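Local structure of monomethylamine corrinoid protein 1 (Methanosarcina barkeri, 3EZX) at residues A35-I38 with I39-L43; I107-R110 with L111-M115. The protein carries methyl groups on its corrinoid cofactor from the methyltransferase MtmB to MtbA in methanogenesis from methylamine. One frame throughout, in Å; residues are numbered along the deposited sequence.

How the interactions relate
Interaction 1 forms the first turns of helix 35-55 in the helical N-terminal domain, and interaction 2 most of helix 107-118 in the Rossmann-like corrinoid domain. Their centres lie about 14 Å apart, and the two helices touch across the domain interface: Ile39 CD1 packs on Leu111 CD1 at 3.7 Å, and Leu36 CD1 comes within 4.1 Å of Met115 SD. The cobamide is bound beside this seam. Interaction 2 supplies Ile107, Gly108, Leu111 and Val112 to its pocket, the Ile107 side chain about 3 Å from the ligand, whereas the Ile39 side chain of interaction 1 stays about 6 Å away.

Interaction 1. Residues A35-I38 with I39-L43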
# COMPACT_ATOMS: atom_id res chain seq x y z
N ALA A 35 0.57 -15.78 5.10
CA ALA A 35 0.80 -14.39 5.48
C ALA A 35 -0.27 -13.40 5.05
O ALA A 35 -0.69 -12.55 5.83
CB ALA A 35 2.17 -13.93 4.96
N LEU A 36 -0.72 -13.51 3.80
CA LEU A 36 -1.73 -12.59 3.29
C LEU A 36 -3.08 -12.75 3.99
O LEU A 36 -3.83 -11.79 4.13
CB LEU A 36 -1.88 -12.78 1.79
CG LEU A 36 -2.30 -11.57 0.95
CD1 LEU A 36 -1.37 -10.37 1.22
CD2 LEU A 36 -2.23 -11.96 -0.51
N ASP A 37 -3.39 -13.96 4.45
CA ASP A 37 -4.65 -14.19 5.16
C ASP A 37 -4.55 -13.59 6.55
O ASP A 37 -5.53 -13.10 7.10
CB ASP A 37 -4.95 -15.69 5.25
CG ASP A 37 -5.45 -16.26 3.94
OD1 ASP A 37 -4.74 -16.10 2.92
OD2 ASP A 37 -6.54 -16.86 3.93
N ILE A 38 -3.34 -13.62 7.11
CA ILE A 38 -3.08 -13.04 8.42
C ILE A 38 -3.38 -11.55 8.34
O ILE A 38 -3.92 -10.96 9.28
CB ILE A 38 -1.59 -13.23 8.82
CG1 ILE A 38 -1.30 -14.73 9.02
CG2 ILE A 38 -1.29 -12.44 10.07
CD1 ILE A 38 0.16 -15.01 9.35
N ILE A 39 -3.02 -10.94 7.21
CA ILE A 39 -3.26 -9.52 7.00
C ILE A 39 -4.73 -9.21 6.74
O ILE A 39 -5.38 -8.51 7.52
CB ILE A 39 -2.43 -8.98 5.81
CG1 ILE A 39 -0.95 -9.08 6.12
CG2 ILE A 39 -2.81 -7.53 5.51
CD1 ILE A 39 -0.06 -8.64 4.98
N THR A 40 -5.26 -9.74 5.64
CA THR A 40 -6.65 -9.47 5.26
C THR A 40 -7.73 -10.00 6.20
O THR A 40 -8.78 -9.39 6.32
CB THR A 40 -6.93 -9.99 3.83
OG1 THR A 40 -7.00 -11.42 3.84
CG2 THR A 40 -5.83 -9.54 2.88
N LYS A 41 -7.48 -11.13 6.86
CA LYS A 41 -8.49 -11.68 7.76
C LYS A 41 -8.24 -11.38 9.24
O LYS A 41 -9.09 -11.67 10.09
CB LYS A 41 -8.64 -13.19 7.56
CG LYS A 41 -9.36 -13.55 6.26
CD LYS A 41 -9.42 -15.05 6.05
CE LYS A 41 -10.08 -15.38 4.72
NZ LYS A 41 -10.03 -16.84 4.41
N GLY A 42 -7.09 -10.78 9.54
CA GLY A 42 -6.76 -10.46 10.92
C GLY A 42 -6.32 -9.02 11.20
O GLY A 42 -7.06 -8.26 11.83
N LEU A 43 -5.12 -8.67 10.76
CA LEU A 43 -4.58 -7.33 10.97
C LEU A 43 -5.46 -6.26 10.33
O LEU A 43 -5.85 -5.30 10.98
CB LEU A 43 -3.16 -7.24 10.42
CG LEU A 43 -2.16 -8.29 10.93
CD1 LEU A 43 -0.85 -8.14 10.18
CD2 LEU A 43 -1.94 -8.12 12.44
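The opening turns of helix 35-55, in the four-helix N-terminal domain of this corrinoid protein, hold Asp37 and Lys41 one turn apart in an i to i+4 salt bridge. Asp37 OD2 faces Lys41 NZ at 3.5 Å. The two side chains run alongside each other in the same direction: in both, CG stands anti to the carbonyl carbon (chi1 -76° in Asp37, -73° in Lys41), and the lysine chain, extended beyond CG, carries its ammonium out to the carboxylate. An acidic side chain in the first turn is probably also favoured by the partial positive charge of the helix N-terminus.

Leu36 O takes two donors, both from Thr40. Thr40 N binds Leu36 O at 2.9 Å, and Thr40 OG1 reaches Leu36 O at 3.2 Å from the opposite face of the carbonyl plane. A chi1 of 72° places this hydroxyl between backbone N and carbonyl carbon, turned back toward the preceding turn, so a threonine can satisfy its own polar atom on an exposed helix face.

Further on the helix widens into a pi-type turn. Leu43 N reaches back five residues to Ile38 O, at 3.0 Å and in the carbonyl plane, where an alpha-helix would use the fourth. Gly42, without a side chain, lies within the wide turn between Ile38 and Leu43. Ile38 CG2 and Leu43 CD1 approach to 4.3 Å, and both residues turn into the bundle, Ile38 onto Leu9, Cys25 and Leu78, Leu43 onto Ile13 and Ala74.

The chemistry is therefore split by side: Ile38 and Leu43 bury themselves among helices 3-14, 20-30 and 61-82, Leu36 and Ile39 face helix 107-118, Ile39 also touching helix 61-82, and the Asp37-Lys41 pair and the Thr40 hydroxyl, on the more exposed side, find partners within the same helix.

Interaction 2. Residues I107-R110 with L111-M115; sequences IGHR and LVTTM
Ile107 O accepts Leu111 N at 3.0 Å, the opening i to i+4 bond of helix 107-118, while the isoleucine side chain leads away toward the bound cobamide and Met71. Gly108, also in the cobamide pocket, ends the corrinoid-binding DxHxxG motif, whose His105 is by similarity the axial cobalt ligand, and its lack of a side chain probably leaves room for the cobamide; Gly108 O takes Val112 N in a nearly straight bond (167° at the hydrogen).

His109 is gripped at both ends. Its carbonyl oxygen receives Thr113 N and also Thr113 OG1, the hydroxyl standing 2.8 Å from His109 O and well above the carbonyl plane. The imidazole has CG anti to the backbone N (chi1 160°), which brings the ring round toward Thr113, whose OG1 lies above one face, offset toward the rim and 3.5 Å from His109 CE1. The ring's NE2 is hydrogen-bonded to OD1 of Asp125 on strand 122-125, which would limit its rotation. Were Thr113 an alanine, His109 O would probably keep only its backbone donor, that ring face would lose its polar neighbour and the weak link to Thr97 OG1 would go.

Arg110 repeats the pattern: Thr114 N and Thr114 OG1 approach Arg110 O from opposite faces of its plane, OG1 at 2.8 Å. Its extended, solvent-facing side chain makes a long, weak ion pair with Asp106. Threonine suits both places because it can return its hydroxyl to the backbone and still offer a methyl group for packing.

The helix is the crossover of the beta-alpha-beta unit joining strand 94-99 to strand 122-125. His109 and Thr113 pack against these strands, His109 on Thr97 and Val99, Thr113 on Ile123; Leu111 and Val112 meet helix 204-213, and Thr114 and Met115 touch Leu82 of helix 61-82.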
# COMPACT_ATOMS: atom_id res chain seq x y z
N ILE A 107 2.18 1.94 5.54
CA ILE A 107 1.82 0.53 5.69
C ILE A 107 1.22 -0.05 4.41
O ILE A 107 1.70 -1.07 3.91
CB ILE A 107 0.83 0.35 6.86
CG1 ILE A 107 1.52 0.73 8.17
CG2 ILE A 107 0.33 -1.09 6.92
CD1 ILE A 107 0.66 0.62 9.40
N GLY A 108 0.19 0.61 3.88
CA GLY A 108 -0.42 0.15 2.65
C GLY A 108 0.52 0.26 1.47
O GLY A 108 0.55 -0.59 0.58
N HIS A 109 1.28 1.35 1.45
CA HIS A 109 2.25 1.58 0.39
C HIS A 109 3.28 0.44 0.39
O HIS A 109 3.56 -0.14 -0.65
CB HIS A 109 2.97 2.92 0.61
CG HIS A 109 4.27 3.05 -0.11
ND1 HIS A 109 4.36 3.19 -1.48
CD2 HIS A 109 5.54 3.04 0.35
CE1 HIS A 109 5.63 3.24 -1.83
NE2 HIS A 109 6.37 3.15 -0.74
N ARG A 110 3.82 0.13 1.57
CA ARG A 110 4.82 -0.93 1.69
C ARG A 110 4.26 -2.30 1.32
O ARG A 110 4.99 -3.14 0.78
CB ARG A 110 5.37 -1.00 3.11
CG ARG A 110 6.47 0.01 3.41
CD ARG A 110 7.29 -0.38 4.65
NE ARG A 110 8.48 0.47 4.79
CZ ARG A 110 9.43 0.30 5.70
NH1 ARG A 110 9.35 -0.70 6.57
NH2 ARG A 110 10.47 1.13 5.73
N LEU A 111 2.99 -2.52 1.61
CA LEU A 111 2.35 -3.79 1.31
C LEU A 111 2.19 -3.99 -0.20
O LEU A 111 2.51 -5.07 -0.73
CB LEU A 111 0.99 -3.86 1.99
CG LEU A 111 0.21 -5.18 1.88
CD1 LEU A 111 1.06 -6.35 2.37
CD2 LEU A 111 -1.06 -5.06 2.68
N VAL A 112 1.71 -2.97 -0.89
CA VAL A 112 1.54 -3.06 -2.33
C VAL A 112 2.88 -3.24 -3.03
O VAL A 112 3.01 -4.05 -3.94
CB VAL A 112 0.90 -1.78 -2.91
CG1 VAL A 112 0.94 -1.84 -4.42
CG2 VAL A 112 -0.54 -1.62 -2.41
N THR A 113 3.88 -2.46 -2.60
CA THR A 113 5.25 -2.51 -3.17
C THR A 113 5.83 -3.92 -3.00
O THR A 113 6.59 -4.38 -3.84
CB THR A 113 6.25 -1.50 -2.46
OG1 THR A 113 5.71 -0.17 -2.48
CG2 THR A 113 7.61 -1.51 -3.19
N THR A 114 5.48 -4.56 -1.89
CA THR A 114 6.00 -5.89 -1.64
C THR A 114 5.34 -6.86 -2.60
O THR A 114 6.01 -7.68 -3.22
CB THR A 114 5.73 -6.36 -0.19
OG1 THR A 114 6.47 -5.56 0.73
CG2 THR A 114 6.12 -7.81 -0.03
N MET A 115 4.02 -6.77 -2.74
CA MET A 115 3.33 -7.66 -3.65
C MET A 115 3.88 -7.47 -5.05
O MET A 115 4.30 -8.44 -5.69
CB MET A 115 1.83 -7.41 -3.59
CG MET A 115 1.27 -7.77 -2.23
SD MET A 115 1.22 -9.55 -1.86
CE MET A 115 2.98 -10.06 -1.79